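Local atomic coordinates of DUF4136 domain-containing protein (Bacteroides thetaiotaomicron, PDB entry 4F54), a protein that is of unknown function but belongs to the DUF4136 family, in the TolB_N clan, and is probably a bacterial lipoprotein. Residues D15-Y20 against R177-E182; G86-Y91 against I141-N146; T95-G100 against G109-W114; Y127-T132 against V160-L165. All coordinates share one frame; numbering follows the deposited sequence. Where two conformers were deposited one is given.

Contact 1: residues D15-Y20 against R177-E182; sequences DNYLVY and RTLAIE
Tyr17 and Leu179 mark the closest approach of the two backbones, with Tyr17 CA 7.5 Å from Leu179 CA, where the loop leading into strand 18-23 passes the first turn of helix 179-189. Side chains and water fill the space between them. Asn16 packs its CB against Leu179 CD1 at 3.4 Å, while Leu179 CD2 lies 4.0 Å from Tyr17 CE2, near the plane of the ring at its edge. With CG between the backbone N and carbonyl carbon (chi1 54°), the Tyr17 ring is directed toward the helix; Asp15 CB covers the centre of one face. The loop thus packs on the start of helix 179-189, and Val19 of the strand continues along the same helix; Tyr17 also touches Ala183. At the ring's tip, a water donates to Tyr17 OH and, tentatively, to Glu182 OE1, 2.6 Å away. The salt bridge from Arg177 NH2 to that oxygen is equally tentative, since Glu182 has two conformers and Arg177 is poorly ordered. An alanine in place of Tyr17 would probably open a gap beside Leu179 CD2 and leave the bridging water without its phenol partner. A second water accepts from Asn16 N at 3.1 Å and, weakly, from Arg177 NH1.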
# COMPACT_ATOMS: atom_id res chain seq x y z
N ASP A 15 -8.95 19.34 -1.88
CA ASP A 15 -8.88 18.34 -0.79
C ASP A 15 -7.98 18.68 0.42
O ASP A 15 -7.01 19.43 0.34
CB ASP A 15 -8.46 16.96 -1.34
CG ASP A 15 -9.31 16.50 -2.53
OD1 ASP A 15 -10.56 16.63 -2.49
OD2 ASP A 15 -8.73 15.99 -3.51
N ASN A 16 -8.34 18.07 1.55
CA ASN A 16 -7.57 18.16 2.78
C ASN A 16 -6.52 17.05 2.91
O ASN A 16 -6.28 16.60 4.03
CB ASN A 16 -8.51 18.01 3.97
CG ASN A 16 -9.56 19.06 4.02
OD1 ASN A 16 -9.27 20.23 3.79
ND2 ASN A 16 -10.80 18.66 4.30
N TYR A 17 -5.99 16.57 1.78
CA TYR A 17 -4.95 15.54 1.70
C TYR A 17 -4.37 15.53 0.27
O TYR A 17 -4.88 16.19 -0.64
CB TYR A 17 -5.54 14.18 2.05
CG TYR A 17 -6.75 13.83 1.22
CD1 TYR A 17 -6.62 13.33 -0.08
CD2 TYR A 17 -8.03 14.08 1.70
CE1 TYR A 17 -7.73 13.06 -0.85
CE2 TYR A 17 -9.15 13.81 0.95
CZ TYR A 17 -9.01 13.30 -0.33
OH TYR A 17 -10.17 13.04 -1.07
N LEU A 18 -3.29 14.78 0.09
CA LEU A 18 -2.55 14.64 -1.17
C LEU A 18 -2.45 13.17 -1.47
O LEU A 18 -2.21 12.39 -0.59
CB LEU A 18 -1.13 15.20 -1.05
CG LEU A 18 -1.03 16.72 -0.72
CD1 LEU A 18 0.37 17.18 -0.35
CD2 LEU A 18 -1.58 17.58 -1.85
N VAL A 19 -2.59 12.79 -2.73
CA VAL A 19 -2.60 11.40 -3.15
C VAL A 19 -1.67 11.26 -4.36
O VAL A 19 -1.89 11.91 -5.39
CB VAL A 19 -4.01 10.92 -3.54
CG1 VAL A 19 -3.97 9.46 -4.08
CG2 VAL A 19 -4.94 11.00 -2.35
N TYR A 20 -0.68 10.38 -4.25
CA TYR A 20 0.27 10.10 -5.31
C TYR A 20 0.16 8.60 -5.64
O TYR A 20 -0.00 7.76 -4.76
CB TYR A 20 1.71 10.45 -4.89
CG TYR A 20 1.89 11.87 -4.42
CD1 TYR A 20 1.98 12.91 -5.34
CD2 TYR A 20 1.91 12.18 -3.04
CE1 TYR A 20 2.10 14.23 -4.92
CE2 TYR A 20 2.02 13.49 -2.60
CZ TYR A 20 2.12 14.52 -3.55
OH TYR A 20 2.24 15.81 -3.15
N ARG A 177 -14.10 14.14 9.29
CA ARG A 177 -14.45 13.54 8.02
C ARG A 177 -13.62 12.25 7.95
O ARG A 177 -12.64 12.06 8.70
CB ARG A 177 -14.14 14.49 6.89
CG ARG A 177 -15.00 15.75 6.92
CD ARG A 177 -14.60 16.71 5.82
NE ARG A 177 -14.78 16.09 4.51
CZ ARG A 177 -14.25 16.54 3.37
NH1 ARG A 177 -13.48 17.62 3.36
NH2 ARG A 177 -14.48 15.88 2.24
N THR A 178 -14.00 11.32 7.10
CA THR A 178 -13.27 10.06 7.11
C THR A 178 -12.12 10.21 6.11
O THR A 178 -12.16 9.56 5.09
CB THR A 178 -14.22 8.89 6.73
OG1 THR A 178 -14.87 9.17 5.47
CG2 THR A 178 -15.27 8.67 7.83
N LEU A 179 -11.15 11.13 6.35
CA LEU A 179 -10.30 11.55 5.21
C LEU A 179 -9.46 10.40 4.63
O LEU A 179 -9.22 10.37 3.43
CB LEU A 179 -9.40 12.76 5.52
CG LEU A 179 -10.07 14.16 5.65
CD1 LEU A 179 -8.98 15.20 5.90
CD2 LEU A 179 -10.95 14.55 4.46
N ALA A 180 -8.98 9.48 5.48
CA ALA A 180 -8.23 8.34 4.93
C ALA A 180 -9.07 7.59 3.85
O ALA A 180 -8.51 7.13 2.84
CB ALA A 180 -7.84 7.35 5.99
N ILE A 181 -10.36 7.38 4.12
CA ILE A 181 -11.19 6.63 3.16
C ILE A 181 -11.35 7.42 1.86
O ILE A 181 -11.32 6.84 0.76
CB ILE A 181 -12.57 6.23 3.78
CG1 ILE A 181 -12.38 5.03 4.72
CG2 ILE A 181 -13.61 5.93 2.70
CD1 ILE A 181 -13.36 5.01 5.87
N GLU A 182 -11.53 8.73 1.98
CA GLU A 182 -11.64 9.59 0.81
C GLU A 182 -10.34 9.58 -0.02
O GLU A 182 -10.37 9.53 -1.28
CB GLU A 182 -12.04 11.02 1.21
CG GLU A 182 -13.44 11.13 1.84
CD GLU A 182 -13.74 12.52 2.39
OE1 GLU A 182 -13.00 13.47 2.08
OE2 GLU A 182 -14.73 12.67 3.14
O HOH W 1 -11.20 16.83 1.50
O HOH W 2 -12.37 14.12 -0.38

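Contact 2: residues G86-Y91 against I141-N146; sequences GIQVSY and ITEMVN
Gln88 and Glu143 face each other as a hydrogen-bonded pair of antiparallel strands, joined through side chains as well as backbones. Gln88 N gives to Glu143 O at 2.9 Å, and Glu143 N returns the bond to Gln88 O. With Gln88 CG between its backbone N and carbonyl carbon (chi1 58°) and the chain extended beyond CG, NE2 donates to Glu143 OE1 at 2.8 Å on the face that carries both side chains; the acceptor lies in the amide plane, but the donor meets the carboxylate on its anti side, 28° out of plane. Gly86 with Val145 and Ser90 with Ile141 repeat the two-bond pattern, and a water donates to Ile141 O at 2.8 Å while bonding to Ser90 OG. On the other face Ile87 CG2 touches Thr142 CG2 at 3.7 Å, and Ile87 CD1 lies beside the selenomethionine methyl, Met144 CE. Further out, Tyr113 OH also bonds Glu143 OE1, Tyr127 OH and Trp107 NE1 bond OE2, and Trp119 NE1 bonds Gln88 OE1. A leucine in place of Gln88 would probably leave Trp119 NE1 without its acceptor and Glu143 OE1 short of one donor. These strands form the middle of the mixed sheet: strands 34-37 and 42-44 pair with 85-92, and 159-166 with 139-146, while helix 56-70 covers the Ile87, Val89 and Met144 face, its Tyr65 OH bonding Thr142 OG1.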
# COMPACT_ATOMS: atom_id res chain seq x y z
N GLY A 86 -1.65 -9.11 -4.63
CA GLY A 86 -1.65 -8.87 -3.19
C GLY A 86 -1.63 -7.39 -2.92
O GLY A 86 -1.03 -6.64 -3.70
N ILE A 87 -2.28 -6.94 -1.84
CA ILE A 87 -2.16 -5.58 -1.40
C ILE A 87 -1.69 -5.56 0.05
O ILE A 87 -2.23 -6.29 0.92
CB ILE A 87 -3.53 -4.85 -1.50
CG1 ILE A 87 -4.05 -4.83 -2.95
CG2 ILE A 87 -3.46 -3.40 -0.95
CD1 ILE A 87 -5.48 -4.32 -3.08
N GLN A 88 -0.69 -4.70 0.30
CA GLN A 88 -0.21 -4.46 1.67
C GLN A 88 -0.28 -2.95 1.92
O GLN A 88 0.01 -2.13 1.02
CB GLN A 88 1.23 -4.99 1.87
CG GLN A 88 2.29 -4.40 0.91
CD GLN A 88 3.57 -5.17 0.85
OE1 GLN A 88 3.58 -6.38 1.16
NE2 GLN A 88 4.68 -4.50 0.52
N VAL A 89 -0.74 -2.60 3.13
CA VAL A 89 -1.01 -1.20 3.55
C VAL A 89 -0.19 -0.95 4.81
O VAL A 89 -0.18 -1.78 5.74
CB VAL A 89 -2.51 -0.94 3.84
CG1 VAL A 89 -2.76 0.53 4.21
CG2 VAL A 89 -3.43 -1.33 2.65
N SER A 90 0.46 0.20 4.87
CA SER A 90 1.21 0.64 6.05
C SER A 90 0.90 2.10 6.42
O SER A 90 0.72 2.94 5.55
CB SER A 90 2.72 0.53 5.85
OG SER A 90 3.08 -0.79 5.44
N TYR A 91 0.77 2.33 7.72
CA TYR A 91 0.65 3.65 8.31
C TYR A 91 1.99 4.10 8.92
O TYR A 91 2.52 3.39 9.76
CB TYR A 91 -0.41 3.62 9.38
CG TYR A 91 -0.63 4.92 10.08
CD1 TYR A 91 -1.16 6.02 9.40
CD2 TYR A 91 -0.37 5.08 11.45
CE1 TYR A 91 -1.42 7.24 10.05
CE2 TYR A 91 -0.61 6.29 12.10
CZ TYR A 91 -1.11 7.39 11.39
OH TYR A 91 -1.36 8.61 12.06
N ILE A 141 1.48 4.24 2.99
CA ILE A 141 2.14 3.64 1.79
C ILE A 141 1.43 2.32 1.54
O ILE A 141 1.37 1.48 2.43
CB ILE A 141 3.65 3.33 1.97
CG1 ILE A 141 4.51 4.58 1.90
CG2 ILE A 141 4.20 2.37 0.88
CD1 ILE A 141 4.61 5.19 0.50
N THR A 142 0.91 2.15 0.33
CA THR A 142 0.18 0.98 -0.11
C THR A 142 0.86 0.48 -1.36
O THR A 142 1.17 1.23 -2.26
CB THR A 142 -1.29 1.30 -0.36
OG1 THR A 142 -1.85 1.79 0.86
CG2 THR A 142 -2.07 0.04 -0.94
N GLU A 143 1.09 -0.82 -1.39
CA GLU A 143 1.72 -1.51 -2.55
C GLU A 143 0.85 -2.71 -2.96
O GLU A 143 0.36 -3.48 -2.11
CB GLU A 143 3.15 -1.96 -2.23
CG GLU A 143 4.09 -0.79 -1.99
CD GLU A 143 5.45 -1.26 -1.45
OE1 GLU A 143 5.48 -2.05 -0.49
OE2 GLU A 143 6.50 -0.86 -2.00
N MSE A 144 0.76 -2.87 -4.27
CA MSE A 144 0.06 -3.93 -4.97
C MSE A 144 1.09 -4.73 -5.72
O MSE A 144 1.89 -4.20 -6.47
CB MSE A 144 -1.01 -3.39 -5.93
CG MSE A 144 -1.89 -4.49 -6.52
SE MSE A 144 -3.21 -3.70 -7.72
CE MSE A 144 -4.01 -2.36 -6.47
N VAL A 145 1.12 -6.01 -5.41
CA VAL A 145 2.15 -6.94 -5.88
C VAL A 145 1.56 -8.01 -6.82
O VAL A 145 0.39 -8.46 -6.66
CB VAL A 145 2.90 -7.63 -4.69
CG1 VAL A 145 3.71 -6.59 -3.87
CG2 VAL A 145 2.02 -8.46 -3.78
N ASN A 146 2.38 -8.41 -7.79
CA ASN A 146 2.00 -9.47 -8.74
C ASN A 146 2.41 -10.85 -8.22
O ASN A 146 3.55 -11.30 -8.41
CB ASN A 146 2.65 -9.21 -10.11
CG ASN A 146 2.21 -10.21 -11.14
OD1 ASN A 146 1.48 -11.16 -10.83
ND2 ASN A 146 2.67 -10.01 -12.37
O HOH W 3 2.75 -0.97 2.73

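Contact 3: residues T95-G100 against G109-W114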
# COMPACT_ATOMS: atom_id res chain seq x y z
N THR A 95 9.19 8.43 11.37
CA THR A 95 10.22 8.33 10.31
C THR A 95 11.64 8.11 10.85
O THR A 95 12.62 8.32 10.15
CB THR A 95 10.17 9.59 9.41
OG1 THR A 95 10.55 10.74 10.18
CG2 THR A 95 8.79 9.74 8.80
N TYR A 96 11.74 7.68 12.12
CA TYR A 96 13.00 7.41 12.79
C TYR A 96 13.95 6.56 11.94
O TYR A 96 15.13 6.89 11.81
CB TYR A 96 12.72 6.74 14.12
CG TYR A 96 13.92 6.29 14.93
CD1 TYR A 96 14.69 7.19 15.64
CD2 TYR A 96 14.21 4.93 15.05
CE1 TYR A 96 15.76 6.76 16.43
CE2 TYR A 96 15.26 4.48 15.83
CZ TYR A 96 16.03 5.40 16.51
OH TYR A 96 17.09 4.96 17.27
N TYR A 97 13.41 5.53 11.28
CA TYR A 97 14.24 4.66 10.46
C TYR A 97 14.59 5.25 9.08
O TYR A 97 15.44 4.69 8.39
CB TYR A 97 13.61 3.26 10.35
CG TYR A 97 13.74 2.43 11.62
CD1 TYR A 97 14.94 1.78 11.95
CD2 TYR A 97 12.68 2.32 12.51
CE1 TYR A 97 15.05 1.02 13.10
CE2 TYR A 97 12.79 1.56 13.67
CZ TYR A 97 13.96 0.91 13.96
OH TYR A 97 14.01 0.18 15.12
N PHE A 98 14.01 6.38 8.67
CA PHE A 98 14.24 6.88 7.31
C PHE A 98 15.28 7.98 7.24
O PHE A 98 15.84 8.20 6.18
CB PHE A 98 12.95 7.34 6.68
CG PHE A 98 11.86 6.32 6.75
CD1 PHE A 98 12.15 4.98 6.60
CD2 PHE A 98 10.55 6.67 7.04
CE1 PHE A 98 11.17 4.03 6.71
CE2 PHE A 98 9.55 5.72 7.07
CZ PHE A 98 9.87 4.37 6.95
N THR A 99 15.57 8.65 8.36
CA THR A 99 16.58 9.71 8.40
C THR A 99 17.87 9.27 7.72
O THR A 99 18.42 8.22 8.03
CB THR A 99 16.86 10.15 9.86
OG1 THR A 99 15.61 10.33 10.53
CG2 THR A 99 17.65 11.47 9.88
N GLY A 100 18.31 10.08 6.74
CA GLY A 100 19.48 9.75 5.91
C GLY A 100 19.28 8.63 4.88
O GLY A 100 20.23 7.90 4.59
N GLY A 109 13.68 0.51 4.46
CA GLY A 109 14.61 0.70 5.58
C GLY A 109 14.01 0.43 6.95
O GLY A 109 14.74 0.39 7.92
N TYR A 110 12.68 0.27 7.05
CA TYR A 110 12.06 -0.07 8.33
C TYR A 110 12.23 -1.56 8.57
O TYR A 110 11.75 -2.37 7.74
CB TYR A 110 10.57 0.27 8.33
CG TYR A 110 9.88 -0.09 9.60
CD1 TYR A 110 10.36 0.38 10.82
CD2 TYR A 110 8.79 -0.95 9.62
CE1 TYR A 110 9.76 0.05 12.01
CE2 TYR A 110 8.16 -1.28 10.82
CZ TYR A 110 8.65 -0.79 12.00
OH TYR A 110 8.07 -1.15 13.18
N PRO A 111 12.94 -1.95 9.65
CA PRO A 111 13.18 -3.41 9.89
C PRO A 111 11.91 -4.25 9.92
O PRO A 111 11.94 -5.39 9.53
CB PRO A 111 13.90 -3.45 11.23
CG PRO A 111 14.52 -2.09 11.35
CD PRO A 111 13.55 -1.14 10.72
N GLY A 112 10.80 -3.70 10.37
CA GLY A 112 9.55 -4.45 10.43
C GLY A 112 8.68 -4.42 9.19
O GLY A 112 7.54 -4.86 9.23
N TYR A 113 9.19 -3.90 8.08
CA TYR A 113 8.35 -3.70 6.90
C TYR A 113 7.93 -5.05 6.35
O TYR A 113 8.65 -6.03 6.52
CB TYR A 113 9.10 -2.92 5.81
CG TYR A 113 8.16 -2.42 4.73
CD1 TYR A 113 7.20 -1.46 5.05
CD2 TYR A 113 8.14 -2.98 3.44
CE1 TYR A 113 6.30 -1.03 4.12
CE2 TYR A 113 7.26 -2.50 2.47
CZ TYR A 113 6.33 -1.59 2.85
OH TYR A 113 5.47 -1.12 1.92
N TRP A 114 6.81 -5.07 5.65
CA TRP A 114 6.38 -6.27 4.92
C TRP A 114 7.50 -6.94 4.20
O TRP A 114 8.32 -6.27 3.57
CB TRP A 114 5.31 -5.88 3.89
CG TRP A 114 4.09 -5.26 4.49
CD1 TRP A 114 3.79 -3.88 4.63
CD2 TRP A 114 2.95 -5.95 5.06
NE1 TRP A 114 2.55 -3.70 5.18
CE2 TRP A 114 2.01 -4.91 5.52
CE3 TRP A 114 2.59 -7.27 5.18
CZ2 TRP A 114 0.77 -5.23 6.10
CZ3 TRP A 114 1.38 -7.57 5.84
CH2 TRP A 114 0.48 -6.57 6.23
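Gly109 begins the contact with its O 3.9 Å from Tyr97 CB, just ahead of a type I beta turn that runs from Tyr110 to Tyr113, within the long aromatic-rich connection between strands 85-92 and 139-146. Tyr110 comes next and turns the edge of its ring toward the face of Tyr97, an offset edge-to-face pair with centroids 5.4 Å apart and planes at 66°. Its CG lies anti to the backbone N (chi1 178°), and its CD1 comes within 3.5 Å of Tyr97 CD2. Tyr110 CB also meets Phe98 CE1 at 4.1 Å, and its OH bonds Ser47 O beyond the pair. Pro111 then lays CD over the centre of the Tyr97 ring, a CH-pi contact 3.5 Å from the centroid and 14° off the normal; Tyr96 CD2 lies over the opposite face, toward its rim. Gly112 places its N over one face of the Tyr110 ring, toward the rim. Tyr113 closes the turn, its N bonding Tyr110 O at 3.0 Å. The Trp114 side chain reaches back to strand 85-92, where its NE1 makes weak hydrogen bonds to Ser90 OG and Val89 O.

Contact 4: residues Y127-T132 against V160-L165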
# COMPACT_ATOMS: atom_id res chain seq x y z
N TYR A 127 10.93 -3.16 -8.30
CA TYR A 127 10.20 -1.93 -8.65
C TYR A 127 10.40 -1.57 -10.10
O TYR A 127 11.52 -1.22 -10.49
CB TYR A 127 10.64 -0.72 -7.74
CG TYR A 127 9.56 -0.32 -6.77
CD1 TYR A 127 9.23 -1.12 -5.68
CD2 TYR A 127 8.83 0.87 -6.96
CE1 TYR A 127 8.25 -0.78 -4.78
CE2 TYR A 127 7.82 1.21 -6.06
CZ TYR A 127 7.53 0.38 -4.96
OH TYR A 127 6.52 0.67 -4.06
N PRO A 128 9.33 -1.68 -10.92
CA PRO A 128 9.47 -1.42 -12.37
C PRO A 128 9.23 0.01 -12.77
O PRO A 128 9.16 0.34 -13.96
CB PRO A 128 8.44 -2.35 -13.00
CG PRO A 128 7.43 -2.55 -11.93
CD PRO A 128 8.07 -2.38 -10.61
N TYR A 129 9.10 0.89 -11.78
CA TYR A 129 8.90 2.31 -12.01
C TYR A 129 9.54 3.16 -10.88
O TYR A 129 9.87 2.63 -9.78
CB TYR A 129 7.39 2.61 -12.12
CG TYR A 129 6.56 2.00 -10.99
CD1 TYR A 129 6.40 2.65 -9.75
CD2 TYR A 129 5.95 0.79 -11.15
CE1 TYR A 129 5.61 2.10 -8.77
CE2 TYR A 129 5.21 0.18 -10.14
CZ TYR A 129 4.99 0.85 -8.96
OH TYR A 129 4.28 0.29 -7.98
N ALA A 130 9.76 4.43 -11.19
CA ALA A 130 10.30 5.41 -10.24
C ALA A 130 9.22 5.86 -9.23
O ALA A 130 8.01 5.94 -9.56
CB ALA A 130 10.86 6.66 -10.96
N VAL A 131 9.69 6.11 -8.01
CA VAL A 131 8.90 6.76 -6.94
C VAL A 131 9.74 7.91 -6.36
O VAL A 131 10.98 7.74 -6.16
CB VAL A 131 8.38 5.81 -5.83
CG1 VAL A 131 7.27 4.91 -6.34
CG2 VAL A 131 9.51 4.98 -5.26
N THR A 132 9.10 9.03 -6.02
CA THR A 132 9.82 10.21 -5.56
C THR A 132 9.20 10.86 -4.29
O THR A 132 9.37 12.04 -4.04
CB THR A 132 9.97 11.20 -6.73
OG1 THR A 132 8.71 11.80 -7.02
CG2 THR A 132 10.44 10.43 -8.01
N VAL A 160 3.13 -3.69 -8.92
CA VAL A 160 2.48 -3.15 -10.11
C VAL A 160 1.90 -1.77 -9.90
O VAL A 160 1.66 -1.07 -10.88
CB VAL A 160 1.38 -4.13 -10.67
CG1 VAL A 160 2.04 -5.43 -11.13
CG2 VAL A 160 0.26 -4.40 -9.64
N TRP A 161 1.67 -1.39 -8.63
CA TRP A 161 1.07 -0.12 -8.28
C TRP A 161 1.44 0.22 -6.84
O TRP A 161 1.53 -0.67 -6.00
CB TRP A 161 -0.43 -0.21 -8.51
CG TRP A 161 -1.26 0.96 -8.16
CD1 TRP A 161 -1.64 1.97 -9.03
CD2 TRP A 161 -1.95 1.24 -6.91
NE1 TRP A 161 -2.49 2.85 -8.40
CE2 TRP A 161 -2.75 2.46 -7.14
CE3 TRP A 161 -2.04 0.59 -5.67
CZ2 TRP A 161 -3.56 3.01 -6.15
CZ3 TRP A 161 -2.85 1.14 -4.69
CH2 TRP A 161 -3.59 2.30 -4.91
N THR A 162 1.68 1.51 -6.63
CA THR A 162 1.98 2.08 -5.32
C THR A 162 1.17 3.35 -5.14
O THR A 162 1.00 4.12 -6.07
CB THR A 162 3.50 2.36 -5.18
OG1 THR A 162 4.24 1.18 -5.48
CG2 THR A 162 3.87 2.86 -3.76
N SER A 163 0.72 3.61 -3.92
CA SER A 163 0.14 4.89 -3.58
C SER A 163 0.75 5.42 -2.28
O SER A 163 1.22 4.64 -1.41
CB SER A 163 -1.40 4.83 -3.48
OG SER A 163 -1.79 4.03 -2.38
N TYR A 164 0.75 6.75 -2.21
CA TYR A 164 1.18 7.49 -1.06
C TYR A 164 0.10 8.50 -0.73
O TYR A 164 -0.19 9.41 -1.53
CB TYR A 164 2.52 8.13 -1.26
CG TYR A 164 3.16 8.80 -0.07
CD1 TYR A 164 3.24 8.13 1.15
CD2 TYR A 164 3.85 9.99 -0.20
CE1 TYR A 164 3.88 8.72 2.23
CE2 TYR A 164 4.51 10.60 0.86
CZ TYR A 164 4.52 9.93 2.09
OH TYR A 164 5.21 10.51 3.17
N LEU A 165 -0.51 8.32 0.44
CA LEU A 165 -1.57 9.24 0.93
C LEU A 165 -0.95 10.08 2.04
O LEU A 165 -0.49 9.51 3.04
CB LEU A 165 -2.72 8.41 1.49
CG LEU A 165 -3.21 7.26 0.61
CD1 LEU A 165 -4.49 6.62 1.20
CD2 LEU A 165 -3.48 7.74 -0.81
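Tyr129 reaches over strand 159-166 with its phenol end, placing OH 3.1 Å from Trp161 C and 2.7 Å from Thr162 OG1, to which it is hydrogen-bonded. The threonine oxygen lies near the ring plane, at its edge, while Tyr129 CE2 passes 3.8 Å from Val160 O. Tyr127 comes to the same hydroxyl, its side chain at about a right angle to that of Thr162, and its OH also lies 2.7 Å from Thr162 OG1. Thr162 carries OG1 anti to its carbonyl carbon (chi1 -53°), and its CG2 packs 3.5 Å from Tyr127 OH. The strand has a classic beta bulge here: Val160 and Trp161 both face Met144 on the neighbouring strand 139-146. Tyr129 thus lies across the irregular end of the strand, and also touches Asn22 of strand 18-23, while Trp161 points away from the loop and bonds Ser191 through NE1. Thr162 is buried, with both phenol oxygens within hydrogen-bonding distance of OG1, while Tyr127 OH is also bonded to Glu143 OE2. Two phenols at OG1 probably hold the rotation of the threonine side chain, in a short polar chain linking the loop to strands 159-166 and 139-146.

In the fold
The centre of contact 2 lies about 3 Å from the centre of the chain, in the core, and regular backbone bonds hold it; the centres of contacts 1 and 3 each lie about 15 Å from the chain centre, near the surface, and contact 4 falls between, buried but away from the middle. Contacts 1, 2 and 4 share one sheet: strand 159-166 of contact 4 runs between strand 18-23 of contact 1 and strand 139-146 of contact 2. Contact 3 and the 127-132 half of contact 4 come from the connection between the two strands of contact 2, and Glu143 receives a tyrosine from each. Chemistry follows place: water-mediated polar links in contact 1, ring packing in contact 3, direct hydroxyl bonds in contact 4.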